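Local coordinates for acyl-coenzyme A oxidase 1 (Yarrowia lipolytica, PDB 5Y9D), which catalyses the FAD-dependent oxidation of saturated acyl-CoAs to (2E)-enoyl-CoAs, with oxygen reduced to hydrogen peroxide, in peroxisomal fatty acid beta-oxidation, at residues L84-R88 / D263-N267; I130-F135 / F162-F166; L180-A184 / N196-A202; G209-T213 / D266-I270. All blocks are in the same frame, centred on the assembly; numbering follows the deposited sequence.

Overall arrangement
Contacts 1, 2 and 4 gather beside the flavin, whereas contact 3 lies further out in the middle beta domain. Contacts 1 and 4 share D266 and N267, their centres being about 11 Å apart, and R88 of the first packs on H212 of the second. Contact 2 is about 12 Å from contact 4, centre to centre, and meets it where Y163 packs on T213 and I130 on G209. Its residue F166 and N267 of contacts 1 and 4 both belong to the FAD pocket, and L134 lies about 4 Å, between side chains, from E464, the probable proton acceptor. Contact 3, centred about 18 Å from contact 4, lies at the open end of a hairpin and reaches the second subunit, as do contacts 1 and 4.

Contact 1 of 4, residues L84-R88 / D263-N267; sequences LQQAR and DGVDN. With FAD (flavin-adenine dinucleotide), chain C.
R88 inserts its guanidinium group between L84, one turn earlier on the same helix, and the main chain of D266. L84 CD2 covers one face near the rim; on the opposite face D266 CA stands over the centre, with D266 CB 3.6 Å from R88 NH2. The NE edge is used for bonding: R88 NE donates to D263 O at 2.8 Å, and the acceptor lies close to the guanidinium plane although the N-H is bent, at 144°. A turn in the R88 chain at chi2 (-65°) folds CD back past D263 O and aims NE at it. The D266 carboxylate, its plane 60° from the guanidinium, leads away from R88 to partners that include R127, while R88 NH2 forms a salt bridge with D255. L84 crosses D263 at about a right angle, its CD1 3.8 Å from D263 OD1, an oxygen held by K259 N. G264 lets the backbones close in, R88 CA lying 4.0 Å from G264 CA; a CB on G264 would be tight against A87 O. The first turn of helix 84-98, in the N-terminal helical region, thus rests on the loop joining strands 251-255 and 268-272 of the middle domain, and V265 of that loop packs on helix 122-142.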
# COMPACT_ATOMS: atom_id res chain seq x y z
N LEU A 84 -5.59 -20.47 3.43
CA LEU A 84 -6.97 -19.98 3.58
C LEU A 84 -7.89 -20.98 4.32
O LEU A 84 -8.65 -20.61 5.22
CB LEU A 84 -7.52 -19.61 2.21
CG LEU A 84 -8.91 -19.02 1.96
CD1 LEU A 84 -8.92 -18.32 0.61
CD2 LEU A 84 -10.02 -20.07 1.99
N GLN A 85 -7.81 -22.24 3.96
CA GLN A 85 -8.62 -23.25 4.67
C GLN A 85 -8.22 -23.33 6.18
O GLN A 85 -9.07 -23.45 7.02
CB GLN A 85 -8.54 -24.61 3.96
CG GLN A 85 -9.03 -24.61 2.52
CD GLN A 85 -8.04 -24.06 1.45
OE1 GLN A 85 -6.81 -23.95 1.66
NE2 GLN A 85 -8.59 -23.71 0.29
N GLN A 86 -6.95 -23.20 6.53
CA GLN A 86 -6.52 -23.12 7.92
C GLN A 86 -6.95 -21.83 8.64
O GLN A 86 -7.33 -21.87 9.82
CB GLN A 86 -5.00 -23.22 8.03
CG GLN A 86 -4.41 -24.61 7.75
CD GLN A 86 -2.94 -24.60 7.30
OE1 GLN A 86 -2.32 -23.54 7.00
NE2 GLN A 86 -2.38 -25.79 7.22
N ALA A 87 -6.85 -20.69 7.95
CA ALA A 87 -7.35 -19.44 8.50
C ALA A 87 -8.84 -19.50 8.77
O ALA A 87 -9.32 -18.99 9.78
CB ALA A 87 -7.07 -18.28 7.58
N ARG A 88 -9.56 -20.09 7.83
CA ARG A 88 -11.01 -20.13 7.88
C ARG A 88 -11.45 -20.86 9.13
O ARG A 88 -12.26 -20.35 9.89
CB ARG A 88 -11.58 -20.86 6.66
CG ARG A 88 -11.63 -20.02 5.40
CD ARG A 88 -12.58 -18.86 5.49
NE ARG A 88 -12.59 -18.07 4.24
CZ ARG A 88 -13.40 -18.30 3.22
NH1 ARG A 88 -13.34 -17.54 2.14
NH2 ARG A 88 -14.27 -19.31 3.24
N ASP A 263 -8.47 -13.53 5.03
CA ASP A 263 -8.86 -14.77 4.42
C ASP A 263 -9.59 -15.72 5.33
O ASP A 263 -10.31 -16.58 4.85
CB ASP A 263 -7.68 -15.44 3.72
CG ASP A 263 -7.51 -14.92 2.28
OD1 ASP A 263 -8.53 -14.65 1.61
OD2 ASP A 263 -6.37 -14.76 1.82
N GLY A 264 -9.46 -15.50 6.64
CA GLY A 264 -10.24 -16.24 7.61
C GLY A 264 -11.69 -15.86 7.69
O GLY A 264 -12.42 -16.47 8.45
N VAL A 265 -12.12 -14.86 6.93
CA VAL A 265 -13.51 -14.37 6.94
C VAL A 265 -14.18 -14.95 5.73
O VAL A 265 -13.64 -14.84 4.65
CB VAL A 265 -13.59 -12.83 6.87
CG1 VAL A 265 -15.04 -12.32 7.01
CG2 VAL A 265 -12.72 -12.21 7.93
N ASP A 266 -15.35 -15.56 5.91
CA ASP A 266 -16.00 -16.32 4.85
C ASP A 266 -17.04 -15.46 4.18
O ASP A 266 -18.23 -15.56 4.45
CB ASP A 266 -16.62 -17.60 5.40
CG ASP A 266 -17.65 -17.33 6.48
OD1 ASP A 266 -17.39 -16.51 7.40
OD2 ASP A 266 -18.73 -17.94 6.39
N ASN A 267 -16.58 -14.60 3.30
CA ASN A 267 -17.44 -13.62 2.69
C ASN A 267 -18.13 -14.35 1.57
O ASN A 267 -17.49 -15.01 0.74
CB ASN A 267 -16.66 -12.42 2.17
CG ASN A 267 -16.16 -11.54 3.28
OD1 ASN A 267 -16.80 -10.54 3.64
ND2 ASN A 267 -15.02 -11.90 3.85
PA FAD C . -18.57 1.85 -5.49
O1A FAD C . -18.98 1.09 -6.68
O2A FAD C . -19.53 2.68 -4.74
O5B FAD C . -17.38 2.78 -5.91
C5B FAD C . -16.38 2.42 -6.85
C4B FAD C . -15.39 3.56 -7.01
O4B FAD C . -16.03 4.69 -7.57
C3B FAD C . -14.85 4.02 -5.68
O3B FAD C . -13.46 4.27 -5.79
C2B FAD C . -15.53 5.32 -5.39
O2B FAD C . -14.64 6.19 -4.72
C1B FAD C . -15.88 5.84 -6.76
N9A FAD C . -17.15 6.57 -6.67
C8A FAD C . -18.33 6.06 -6.36
N7A FAD C . -19.27 7.01 -6.37
C5A FAD C . -18.69 8.16 -6.68
C6A FAD C . -19.10 9.57 -6.86
N6A FAD C . -20.37 9.95 -6.70
N1A FAD C . -18.17 10.45 -7.19
C2A FAD C . -16.91 10.10 -7.36
N3A FAD C . -16.45 8.86 -7.22
C4A FAD C . -17.28 7.86 -6.88
N1 FAD C . -20.83 -5.12 2.71
C2 FAD C . -21.77 -5.54 3.54
O2 FAD C . -22.90 -5.09 3.42
N3 FAD C . -21.54 -6.44 4.48
C4 FAD C . -20.35 -6.98 4.68
O4 FAD C . -20.16 -7.81 5.55
C4X FAD C . -19.26 -6.56 3.81
N5 FAD C . -18.04 -7.06 3.95
C5X FAD C . -17.07 -6.67 3.14
C6 FAD C . -15.83 -7.23 3.30
C7 FAD C . -14.81 -6.86 2.49
C7M FAD C . -13.46 -7.47 2.71
C8 FAD C . -15.05 -5.85 1.43
C8M FAD C . -13.96 -5.40 0.51
C9 FAD C . -16.29 -5.30 1.27
C9A FAD C . -17.31 -5.68 2.08
N10 FAD C . -18.58 -5.13 1.92
C10 FAD C . -19.58 -5.57 2.78
C1' FAD C . -18.88 -4.15 0.89
C2' FAD C . -18.18 -2.82 1.12
O2' FAD C . -18.88 -2.05 2.07
C3' FAD C . -18.10 -2.08 -0.19
O3' FAD C . -16.90 -2.47 -0.83
C4' FAD C . -18.04 -0.58 -0.03
O4' FAD C . -19.29 -0.08 0.42
C5' FAD C . -17.66 0.07 -1.35
O5' FAD C . -18.69 -0.12 -2.28
P FAD C . -18.46 -0.39 -3.81
O1P FAD C . -17.41 -1.37 -4.00
O2P FAD C . -19.81 -0.64 -4.33
O3P FAD C . -17.88 0.93 -4.42

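Contact 2 of 4, residues I130-F135 / F162-F166; sequences IHNNLF and FYGCF. With FAD (flavin-adenine dinucleotide), chain C.
F135 lays its ring over G164 and reaches F162 with its far end. Its CB passes the peptide of C165, F135 CB lying 3.8 Å from C165 N; chi1 of 168° then swings the ring over G164. F135 CG meets G164 CA at 3.7 Å, a CH-pi contact in which the glycine carbon stands over one face, offset toward the rim. At the ring edge F135 CD1 lies 3.3 Å from C165 O, near the ring plane. Finally CE2 and CZ meet CE1 of F162, the distance from F135 CZ to F162 CE1 being 3.6 Å, with the two rings inclined at 48°. Were F135 reduced to an alanine, a gap is likely to open above G164 and the F162 ring to lose this neighbour. G164 has no side chain to obstruct the ring, and its N donates to H131 ND1 at 3.1 Å, the donor tilted 25° from the imidazole plane. The helix involved, 122-142, makes a wider pi-type turn at 130-135, where F135 N bonds to I130 O. It packs on the extended segment that leads into strand 166-167, joining the N-terminal helices to the middle beta domain of the acyl-CoA dehydrogenase fold. H131 CB lies over one face of Y163, whose OH bonds to R127 O, and I130 CD1 sits at that ring's edge. L134, which also touches E464, crosses F166 at about a right angle, with L134 CB 3.6 Å from F166 CD1 and its CD2 over the ring face. The F166 ring turns an edge to the flavin, and F166 O accepts a hydrogen bond from FAD N3 at 3.2 Å.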
# COMPACT_ATOMS: atom_id res chain seq x y z
N ILE A 130 -19.24 -8.96 12.33
CA ILE A 130 -20.44 -8.94 11.50
C ILE A 130 -21.74 -9.37 12.22
O ILE A 130 -22.84 -9.02 11.80
CB ILE A 130 -20.27 -9.76 10.19
CG1 ILE A 130 -19.93 -11.23 10.51
CG2 ILE A 130 -19.22 -9.13 9.25
CD1 ILE A 130 -21.15 -12.11 10.62
N HIS A 131 -21.61 -10.13 13.28
CA HIS A 131 -22.80 -10.55 14.02
C HIS A 131 -23.06 -9.62 15.15
O HIS A 131 -24.13 -9.03 15.29
CB HIS A 131 -22.60 -11.94 14.60
CG HIS A 131 -23.53 -12.24 15.71
ND1 HIS A 131 -24.81 -12.67 15.50
CD2 HIS A 131 -23.38 -12.15 17.05
CE1 HIS A 131 -25.41 -12.85 16.65
NE2 HIS A 131 -24.56 -12.54 17.61
N ASN A 132 -22.04 -9.49 15.98
CA ASN A 132 -22.15 -8.83 17.26
C ASN A 132 -22.12 -7.31 17.11
O ASN A 132 -22.76 -6.64 17.88
CB ASN A 132 -21.06 -9.39 18.16
CG ASN A 132 -20.50 -8.37 19.08
OD1 ASN A 132 -19.45 -7.81 18.83
ND2 ASN A 132 -21.18 -8.14 20.17
N ASN A 133 -21.45 -6.78 16.09
CA ASN A 133 -21.49 -5.32 15.76
C ASN A 133 -22.59 -5.03 14.72
O ASN A 133 -23.56 -4.36 15.02
CB ASN A 133 -20.09 -4.80 15.29
CG ASN A 133 -20.11 -3.37 14.69
OD1 ASN A 133 -20.60 -2.43 15.31
ND2 ASN A 133 -19.51 -3.21 13.50
N LEU A 134 -22.45 -5.55 13.50
CA LEU A 134 -23.36 -5.18 12.41
C LEU A 134 -24.75 -5.75 12.53
O LEU A 134 -25.72 -5.03 12.42
CB LEU A 134 -22.75 -5.57 11.08
CG LEU A 134 -21.48 -4.78 10.76
CD1 LEU A 134 -20.88 -5.23 9.44
CD2 LEU A 134 -21.79 -3.30 10.72
N PHE A 135 -24.86 -7.05 12.78
CA PHE A 135 -26.15 -7.69 12.78
C PHE A 135 -26.95 -7.30 14.01
O PHE A 135 -28.12 -6.91 13.91
CB PHE A 135 -26.04 -9.21 12.66
CG PHE A 135 -27.31 -9.90 12.94
CD1 PHE A 135 -28.24 -10.05 11.95
CD2 PHE A 135 -27.63 -10.28 14.22
CE1 PHE A 135 -29.45 -10.64 12.21
CE2 PHE A 135 -28.86 -10.87 14.50
CZ PHE A 135 -29.77 -11.06 13.48
N PHE A 162 -27.73 -19.67 16.55
CA PHE A 162 -27.98 -18.48 15.80
C PHE A 162 -26.68 -17.76 15.46
O PHE A 162 -25.94 -17.44 16.35
CB PHE A 162 -28.85 -17.58 16.67
CG PHE A 162 -29.54 -16.51 15.92
CD1 PHE A 162 -28.84 -15.44 15.42
CD2 PHE A 162 -30.90 -16.55 15.73
CE1 PHE A 162 -29.47 -14.44 14.74
CE2 PHE A 162 -31.54 -15.55 15.06
CZ PHE A 162 -30.83 -14.49 14.56
N TYR A 163 -26.43 -17.50 14.19
CA TYR A 163 -25.35 -16.62 13.81
C TYR A 163 -25.80 -15.61 12.77
O TYR A 163 -26.34 -15.98 11.77
CB TYR A 163 -24.12 -17.38 13.34
CG TYR A 163 -22.86 -16.62 13.60
CD1 TYR A 163 -22.22 -16.72 14.81
CD2 TYR A 163 -22.34 -15.77 12.66
CE1 TYR A 163 -21.08 -16.01 15.07
CE2 TYR A 163 -21.20 -15.05 12.91
CZ TYR A 163 -20.58 -15.18 14.11
OH TYR A 163 -19.46 -14.47 14.38
N GLY A 164 -25.55 -14.34 13.00
CA GLY A 164 -26.12 -13.31 12.19
C GLY A 164 -25.12 -12.78 11.21
O GLY A 164 -23.92 -13.00 11.36
N CYS A 165 -25.61 -12.11 10.18
CA CYS A 165 -24.74 -11.36 9.26
C CYS A 165 -25.50 -10.15 8.69
O CYS A 165 -26.67 -9.94 9.02
CB CYS A 165 -24.24 -12.26 8.13
SG CYS A 165 -25.54 -12.70 6.95
N PHE A 166 -24.86 -9.39 7.83
CA PHE A 166 -25.33 -8.04 7.47
C PHE A 166 -25.30 -7.91 5.97
O PHE A 166 -24.27 -7.74 5.39
CB PHE A 166 -24.40 -7.03 8.16
CG PHE A 166 -24.74 -5.58 7.92
CD1 PHE A 166 -25.50 -4.88 8.83
CD2 PHE A 166 -24.20 -4.88 6.85
CE1 PHE A 166 -25.78 -3.54 8.66
CE2 PHE A 166 -24.46 -3.53 6.68
CZ PHE A 166 -25.25 -2.87 7.58
PA FAD C . -18.57 1.85 -5.49
O1A FAD C . -18.98 1.09 -6.68
O2A FAD C . -19.53 2.68 -4.74
O5B FAD C . -17.38 2.78 -5.91
C5B FAD C . -16.38 2.42 -6.85
C4B FAD C . -15.39 3.56 -7.01
O4B FAD C . -16.03 4.69 -7.57
C3B FAD C . -14.85 4.02 -5.68
O3B FAD C . -13.46 4.27 -5.79
C2B FAD C . -15.53 5.32 -5.39
O2B FAD C . -14.64 6.19 -4.72
C1B FAD C . -15.88 5.84 -6.76
N9A FAD C . -17.15 6.57 -6.67
C8A FAD C . -18.33 6.06 -6.36
N7A FAD C . -19.27 7.01 -6.37
C5A FAD C . -18.69 8.16 -6.68
C6A FAD C . -19.10 9.57 -6.86
N6A FAD C . -20.37 9.95 -6.70
N1A FAD C . -18.17 10.45 -7.19
C2A FAD C . -16.91 10.10 -7.36
N3A FAD C . -16.45 8.86 -7.22
C4A FAD C . -17.28 7.86 -6.88
N1 FAD C . -20.83 -5.12 2.71
C2 FAD C . -21.77 -5.54 3.54
O2 FAD C . -22.90 -5.09 3.42
N3 FAD C . -21.54 -6.44 4.48
C4 FAD C . -20.35 -6.98 4.68
O4 FAD C . -20.16 -7.81 5.55
C4X FAD C . -19.26 -6.56 3.81
N5 FAD C . -18.04 -7.06 3.95
C5X FAD C . -17.07 -6.67 3.14
C6 FAD C . -15.83 -7.23 3.30
C7 FAD C . -14.81 -6.86 2.49
C7M FAD C . -13.46 -7.47 2.71
C8 FAD C . -15.05 -5.85 1.43
C8M FAD C . -13.96 -5.40 0.51
C9 FAD C . -16.29 -5.30 1.27
C9A FAD C . -17.31 -5.68 2.08
N10 FAD C . -18.58 -5.13 1.92
C10 FAD C . -19.58 -5.57 2.78
C1' FAD C . -18.88 -4.15 0.89
C2' FAD C . -18.18 -2.82 1.12
O2' FAD C . -18.88 -2.05 2.07
C3' FAD C . -18.10 -2.08 -0.19
O3' FAD C . -16.90 -2.47 -0.83
C4' FAD C . -18.04 -0.58 -0.03
O4' FAD C . -19.29 -0.08 0.42
C5' FAD C . -17.66 0.07 -1.35
O5' FAD C . -18.69 -0.12 -2.28
P FAD C . -18.46 -0.39 -3.81
O1P FAD C . -17.41 -1.37 -4.00
O2P FAD C . -19.81 -0.64 -4.33
O3P FAD C . -17.88 0.93 -4.42

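Contact 3 of 4, residues L180-A184 / N196-A202; sequences LETTA and NTPHIGA
The H199 imidazole meets the E181 carboxylate at its edge, the two planes 62° apart. H199 NE2 donates to E181 OE1 at 3.0 Å; the oxygen lies near the ring plane, but the donor approaches it from above the carboxylate, 48° out of that plane. E181 OE2 lies beside CE1 of the same ring. H199 CG stands between its backbone N and carbonyl carbon (chi1 54°), which brings the ring round to the acid. E181 OE1 also bonds to T25 of the second subunit, and with an alanine here both H199 NE2 and that threonine hydroxyl would probably be left without this partner. Further along, the segments join as the open end of the antiparallel beta hairpin 183-187/192-196, part of the mixed sheet of the middle domain. T183 and N196 form a hydrogen-bonded pair, with T183 N to N196 O 2.8 Å and N196 N to T183 O 2.9 Å, both donors in the carbonyl plane. Their side chains run side by side, and T183 OG1 adds a weak bond to N196 O. Beyond the pair, P198 CG packs 3.6 Å from E181 O, and E181 CB meets A202 CB at 3.7 Å. T182 OG1 bonds to E170, and T197 OG1 accepts from F272 N.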
# COMPACT_ATOMS: atom_id res chain seq x y z
N LEU A 180 -30.07 0.31 -4.39
CA LEU A 180 -30.10 -1.14 -4.19
C LEU A 180 -31.24 -1.71 -4.98
O LEU A 180 -32.32 -1.14 -5.03
CB LEU A 180 -30.31 -1.50 -2.71
CG LEU A 180 -29.14 -1.26 -1.80
CD1 LEU A 180 -29.52 -1.53 -0.36
CD2 LEU A 180 -28.01 -2.16 -2.21
N GLU A 181 -31.02 -2.87 -5.53
CA GLU A 181 -31.94 -3.40 -6.50
C GLU A 181 -32.73 -4.57 -5.95
O GLU A 181 -33.78 -4.90 -6.48
CB GLU A 181 -31.17 -3.76 -7.78
CG GLU A 181 -30.85 -2.59 -8.71
CD GLU A 181 -30.22 -3.07 -10.03
OE1 GLU A 181 -29.05 -3.56 -10.05
OE2 GLU A 181 -30.90 -2.98 -11.08
N THR A 182 -32.27 -5.19 -4.89
CA THR A 182 -33.03 -6.25 -4.21
C THR A 182 -34.35 -5.73 -3.69
O THR A 182 -34.38 -4.68 -3.08
CB THR A 182 -32.28 -6.76 -2.99
OG1 THR A 182 -31.11 -7.46 -3.40
CG2 THR A 182 -33.16 -7.69 -2.18
N THR A 183 -35.43 -6.48 -3.85
CA THR A 183 -36.75 -5.99 -3.45
C THR A 183 -37.36 -6.73 -2.30
O THR A 183 -37.20 -7.94 -2.17
CB THR A 183 -37.79 -6.13 -4.59
OG1 THR A 183 -38.06 -7.52 -4.86
CG2 THR A 183 -37.35 -5.37 -5.87
N ALA A 184 -38.16 -6.00 -1.53
CA ALA A 184 -39.02 -6.55 -0.49
C ALA A 184 -40.45 -6.09 -0.74
O ALA A 184 -40.86 -5.01 -0.28
CB ALA A 184 -38.57 -6.08 0.87
N ASN A 196 -36.71 -10.64 -3.11
CA ASN A 196 -36.28 -11.09 -4.42
C ASN A 196 -35.08 -10.32 -4.99
O ASN A 196 -35.03 -9.07 -4.94
CB ASN A 196 -37.44 -11.06 -5.42
CG ASN A 196 -37.12 -11.85 -6.70
OD1 ASN A 196 -36.96 -13.09 -6.70
ND2 ASN A 196 -37.01 -11.12 -7.80
N THR A 197 -34.14 -11.09 -5.54
CA THR A 197 -33.02 -10.56 -6.28
C THR A 197 -33.38 -10.65 -7.77
O THR A 197 -33.38 -11.73 -8.34
CB THR A 197 -31.77 -11.40 -5.99
OG1 THR A 197 -31.60 -11.56 -4.57
CG2 THR A 197 -30.56 -10.75 -6.56
N PRO A 198 -33.69 -9.53 -8.41
CA PRO A 198 -34.22 -9.58 -9.77
C PRO A 198 -33.20 -10.02 -10.86
O PRO A 198 -33.59 -10.67 -11.84
CB PRO A 198 -34.73 -8.16 -9.99
CG PRO A 198 -33.90 -7.30 -9.11
CD PRO A 198 -33.52 -8.14 -7.92
N HIS A 199 -31.92 -9.72 -10.69
CA HIS A 199 -30.88 -10.28 -11.59
C HIS A 199 -29.57 -10.45 -10.84
O HIS A 199 -29.45 -10.09 -9.68
CB HIS A 199 -30.67 -9.34 -12.74
CG HIS A 199 -30.36 -7.96 -12.29
ND1 HIS A 199 -31.34 -7.04 -12.04
CD2 HIS A 199 -29.19 -7.38 -11.96
CE1 HIS A 199 -30.79 -5.92 -11.63
NE2 HIS A 199 -29.49 -6.10 -11.56
N ILE A 200 -28.56 -10.99 -11.50
CA ILE A 200 -27.29 -11.29 -10.85
C ILE A 200 -26.63 -10.03 -10.25
O ILE A 200 -25.86 -10.11 -9.31
CB ILE A 200 -26.29 -12.02 -11.78
CG1 ILE A 200 -26.90 -13.19 -12.55
CG2 ILE A 200 -25.11 -12.55 -10.97
CD1 ILE A 200 -27.78 -14.07 -11.72
N GLY A 201 -26.91 -8.88 -10.83
CA GLY A 201 -26.39 -7.57 -10.34
C GLY A 201 -26.81 -7.15 -8.94
O GLY A 201 -26.10 -6.39 -8.24
N ALA A 202 -27.96 -7.64 -8.51
CA ALA A 202 -28.39 -7.40 -7.16
C ALA A 202 -27.95 -8.50 -6.19
O ALA A 202 -28.33 -8.46 -4.99
CB ALA A 202 -29.89 -7.22 -7.12

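Contact 4 of 4, residues G209-T213 / D266-I270; sequences GAAHT and DNGWI. With FAD (flavin-adenine dinucleotide), chain C.
D266 faces the turn 209-213 with both its carbonyl and its carboxylate. A211 N donates to D266 O at 3.3 Å, coming from 36° above the carbonyl plane, and G209 N adds a weak bond to the same oxygen, D266 O, at 3.2 Å. On the carboxylate side, H212 N donates to D266 OD2 at 2.8 Å, though the position of that oxygen is less certain. The side chain reaches the turn because D266 CG stands between its backbone N and carbonyl carbon, with chi1 at 59°. Next along the strand A211 CB rests 3.7 Å from G268 CA, where a side chain on G268 would collide with the turn, and A210 CB touches I270 CG1 at 4.2 Å. The alpha-turn is closed by T213 N bonding to G209 O, and the positive phi of G209 (85°) lets the chain enter it. In the next shell R127 forms a salt bridge with D266 OD1, R240 bonds to A210 O, and strand 268-272 lies between strands 204-207 and 251-255. The CB of N267, a residue of the FAD pocket, points away from the turn. With the R127 salt bridge and the N-H of H212 at hand, the buried D266 carboxylate is likely to stay ionised, tying the turn to the chain that runs through N267 into strand 268-272.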
# COMPACT_ATOMS: atom_id res chain seq x y z
N GLY A 209 -19.52 -13.80 6.78
CA GLY A 209 -20.25 -14.86 7.48
C GLY A 209 -21.25 -15.62 6.63
O GLY A 209 -21.66 -16.76 6.97
N ALA A 210 -21.63 -15.06 5.49
CA ALA A 210 -22.67 -15.68 4.69
C ALA A 210 -22.24 -17.01 4.12
O ALA A 210 -23.01 -17.95 4.12
CB ALA A 210 -23.09 -14.77 3.58
N ALA A 211 -21.00 -17.08 3.63
CA ALA A 211 -20.60 -18.23 2.84
C ALA A 211 -20.81 -19.50 3.60
O ALA A 211 -21.43 -20.42 3.11
CB ALA A 211 -19.17 -18.11 2.36
N HIS A 212 -20.38 -19.52 4.84
CA HIS A 212 -20.28 -20.75 5.58
C HIS A 212 -20.89 -20.77 6.98
O HIS A 212 -21.10 -21.84 7.52
CB HIS A 212 -18.81 -21.10 5.71
CG HIS A 212 -18.25 -21.83 4.53
ND1 HIS A 212 -19.03 -22.47 3.59
CD2 HIS A 212 -16.96 -22.08 4.19
CE1 HIS A 212 -18.25 -23.08 2.72
NE2 HIS A 212 -16.99 -22.86 3.06
N THR A 213 -21.17 -19.62 7.60
CA THR A 213 -21.46 -19.65 9.05
C THR A 213 -22.83 -19.11 9.51
O THR A 213 -23.46 -19.66 10.42
CB THR A 213 -20.26 -19.07 9.86
OG1 THR A 213 -20.69 -18.53 11.11
CG2 THR A 213 -19.58 -18.03 9.15
N ASP A 266 -15.35 -15.56 5.91
CA ASP A 266 -16.00 -16.32 4.85
C ASP A 266 -17.04 -15.46 4.18
O ASP A 266 -18.23 -15.56 4.45
CB ASP A 266 -16.62 -17.60 5.40
CG ASP A 266 -17.65 -17.33 6.48
OD1 ASP A 266 -17.39 -16.51 7.40
OD2 ASP A 266 -18.73 -17.94 6.39
N ASN A 267 -16.58 -14.60 3.30
CA ASN A 267 -17.44 -13.62 2.69
C ASN A 267 -18.13 -14.35 1.57
O ASN A 267 -17.49 -15.01 0.74
CB ASN A 267 -16.66 -12.42 2.17
CG ASN A 267 -16.16 -11.54 3.28
OD1 ASN A 267 -16.80 -10.54 3.64
ND2 ASN A 267 -15.02 -11.90 3.85
N GLY A 268 -19.45 -14.26 1.58
CA GLY A 268 -20.25 -14.97 0.63
C GLY A 268 -21.16 -14.05 -0.17
O GLY A 268 -21.36 -12.88 0.14
N TRP A 269 -21.73 -14.63 -1.22
CA TRP A 269 -22.75 -13.95 -1.99
C TRP A 269 -24.09 -14.67 -1.73
O TRP A 269 -24.08 -15.86 -1.38
CB TRP A 269 -22.37 -13.93 -3.45
CG TRP A 269 -22.15 -15.25 -4.06
CD1 TRP A 269 -20.95 -15.82 -4.33
CD2 TRP A 269 -23.14 -16.15 -4.55
NE1 TRP A 269 -21.11 -17.02 -4.94
CE2 TRP A 269 -22.45 -17.27 -5.10
CE3 TRP A 269 -24.55 -16.14 -4.58
CZ2 TRP A 269 -23.12 -18.40 -5.65
CZ3 TRP A 269 -25.22 -17.24 -5.16
CH2 TRP A 269 -24.50 -18.36 -5.69
N ILE A 270 -25.19 -13.92 -1.85
CA ILE A 270 -26.53 -14.36 -1.51
C ILE A 270 -27.46 -13.90 -2.62
O ILE A 270 -27.46 -12.72 -3.00
CB ILE A 270 -27.08 -13.70 -0.24
CG1 ILE A 270 -26.04 -13.59 0.87
CG2 ILE A 270 -28.29 -14.48 0.29
CD1 ILE A 270 -26.62 -12.99 2.14
PA FAD C . -18.57 1.85 -5.49
O1A FAD C . -18.98 1.09 -6.68
O2A FAD C . -19.53 2.68 -4.74
O5B FAD C . -17.38 2.78 -5.91
C5B FAD C . -16.38 2.42 -6.85
C4B FAD C . -15.39 3.56 -7.01
O4B FAD C . -16.03 4.69 -7.57
C3B FAD C . -14.85 4.02 -5.68
O3B FAD C . -13.46 4.27 -5.79
C2B FAD C . -15.53 5.32 -5.39
O2B FAD C . -14.64 6.19 -4.72
C1B FAD C . -15.88 5.84 -6.76
N9A FAD C . -17.15 6.57 -6.67
C8A FAD C . -18.33 6.06 -6.36
N7A FAD C . -19.27 7.01 -6.37
C5A FAD C . -18.69 8.16 -6.68
C6A FAD C . -19.10 9.57 -6.86
N6A FAD C . -20.37 9.95 -6.70
N1A FAD C . -18.17 10.45 -7.19
C2A FAD C . -16.91 10.10 -7.36
N3A FAD C . -16.45 8.86 -7.22
C4A FAD C . -17.28 7.86 -6.88
N1 FAD C . -20.83 -5.12 2.71
C2 FAD C . -21.77 -5.54 3.54
O2 FAD C . -22.90 -5.09 3.42
N3 FAD C . -21.54 -6.44 4.48
C4 FAD C . -20.35 -6.98 4.68
O4 FAD C . -20.16 -7.81 5.55
C4X FAD C . -19.26 -6.56 3.81
N5 FAD C . -18.04 -7.06 3.95
C5X FAD C . -17.07 -6.67 3.14
C6 FAD C . -15.83 -7.23 3.30
C7 FAD C . -14.81 -6.86 2.49
C7M FAD C . -13.46 -7.47 2.71
C8 FAD C . -15.05 -5.85 1.43
C8M FAD C . -13.96 -5.40 0.51
C9 FAD C . -16.29 -5.30 1.27
C9A FAD C . -17.31 -5.68 2.08
N10 FAD C . -18.58 -5.13 1.92
C10 FAD C . -19.58 -5.57 2.78
C1' FAD C . -18.88 -4.15 0.89
C2' FAD C . -18.18 -2.82 1.12
O2' FAD C . -18.88 -2.05 2.07
C3' FAD C . -18.10 -2.08 -0.19
O3' FAD C . -16.90 -2.47 -0.83
C4' FAD C . -18.04 -0.58 -0.03
O4' FAD C . -19.29 -0.08 0.42
C5' FAD C . -17.66 0.07 -1.35
O5' FAD C . -18.69 -0.12 -2.28
P FAD C . -18.46 -0.39 -3.81
O1P FAD C . -17.41 -1.37 -4.00
O2P FAD C . -19.81 -0.64 -4.33
O3P FAD C . -17.88 0.93 -4.42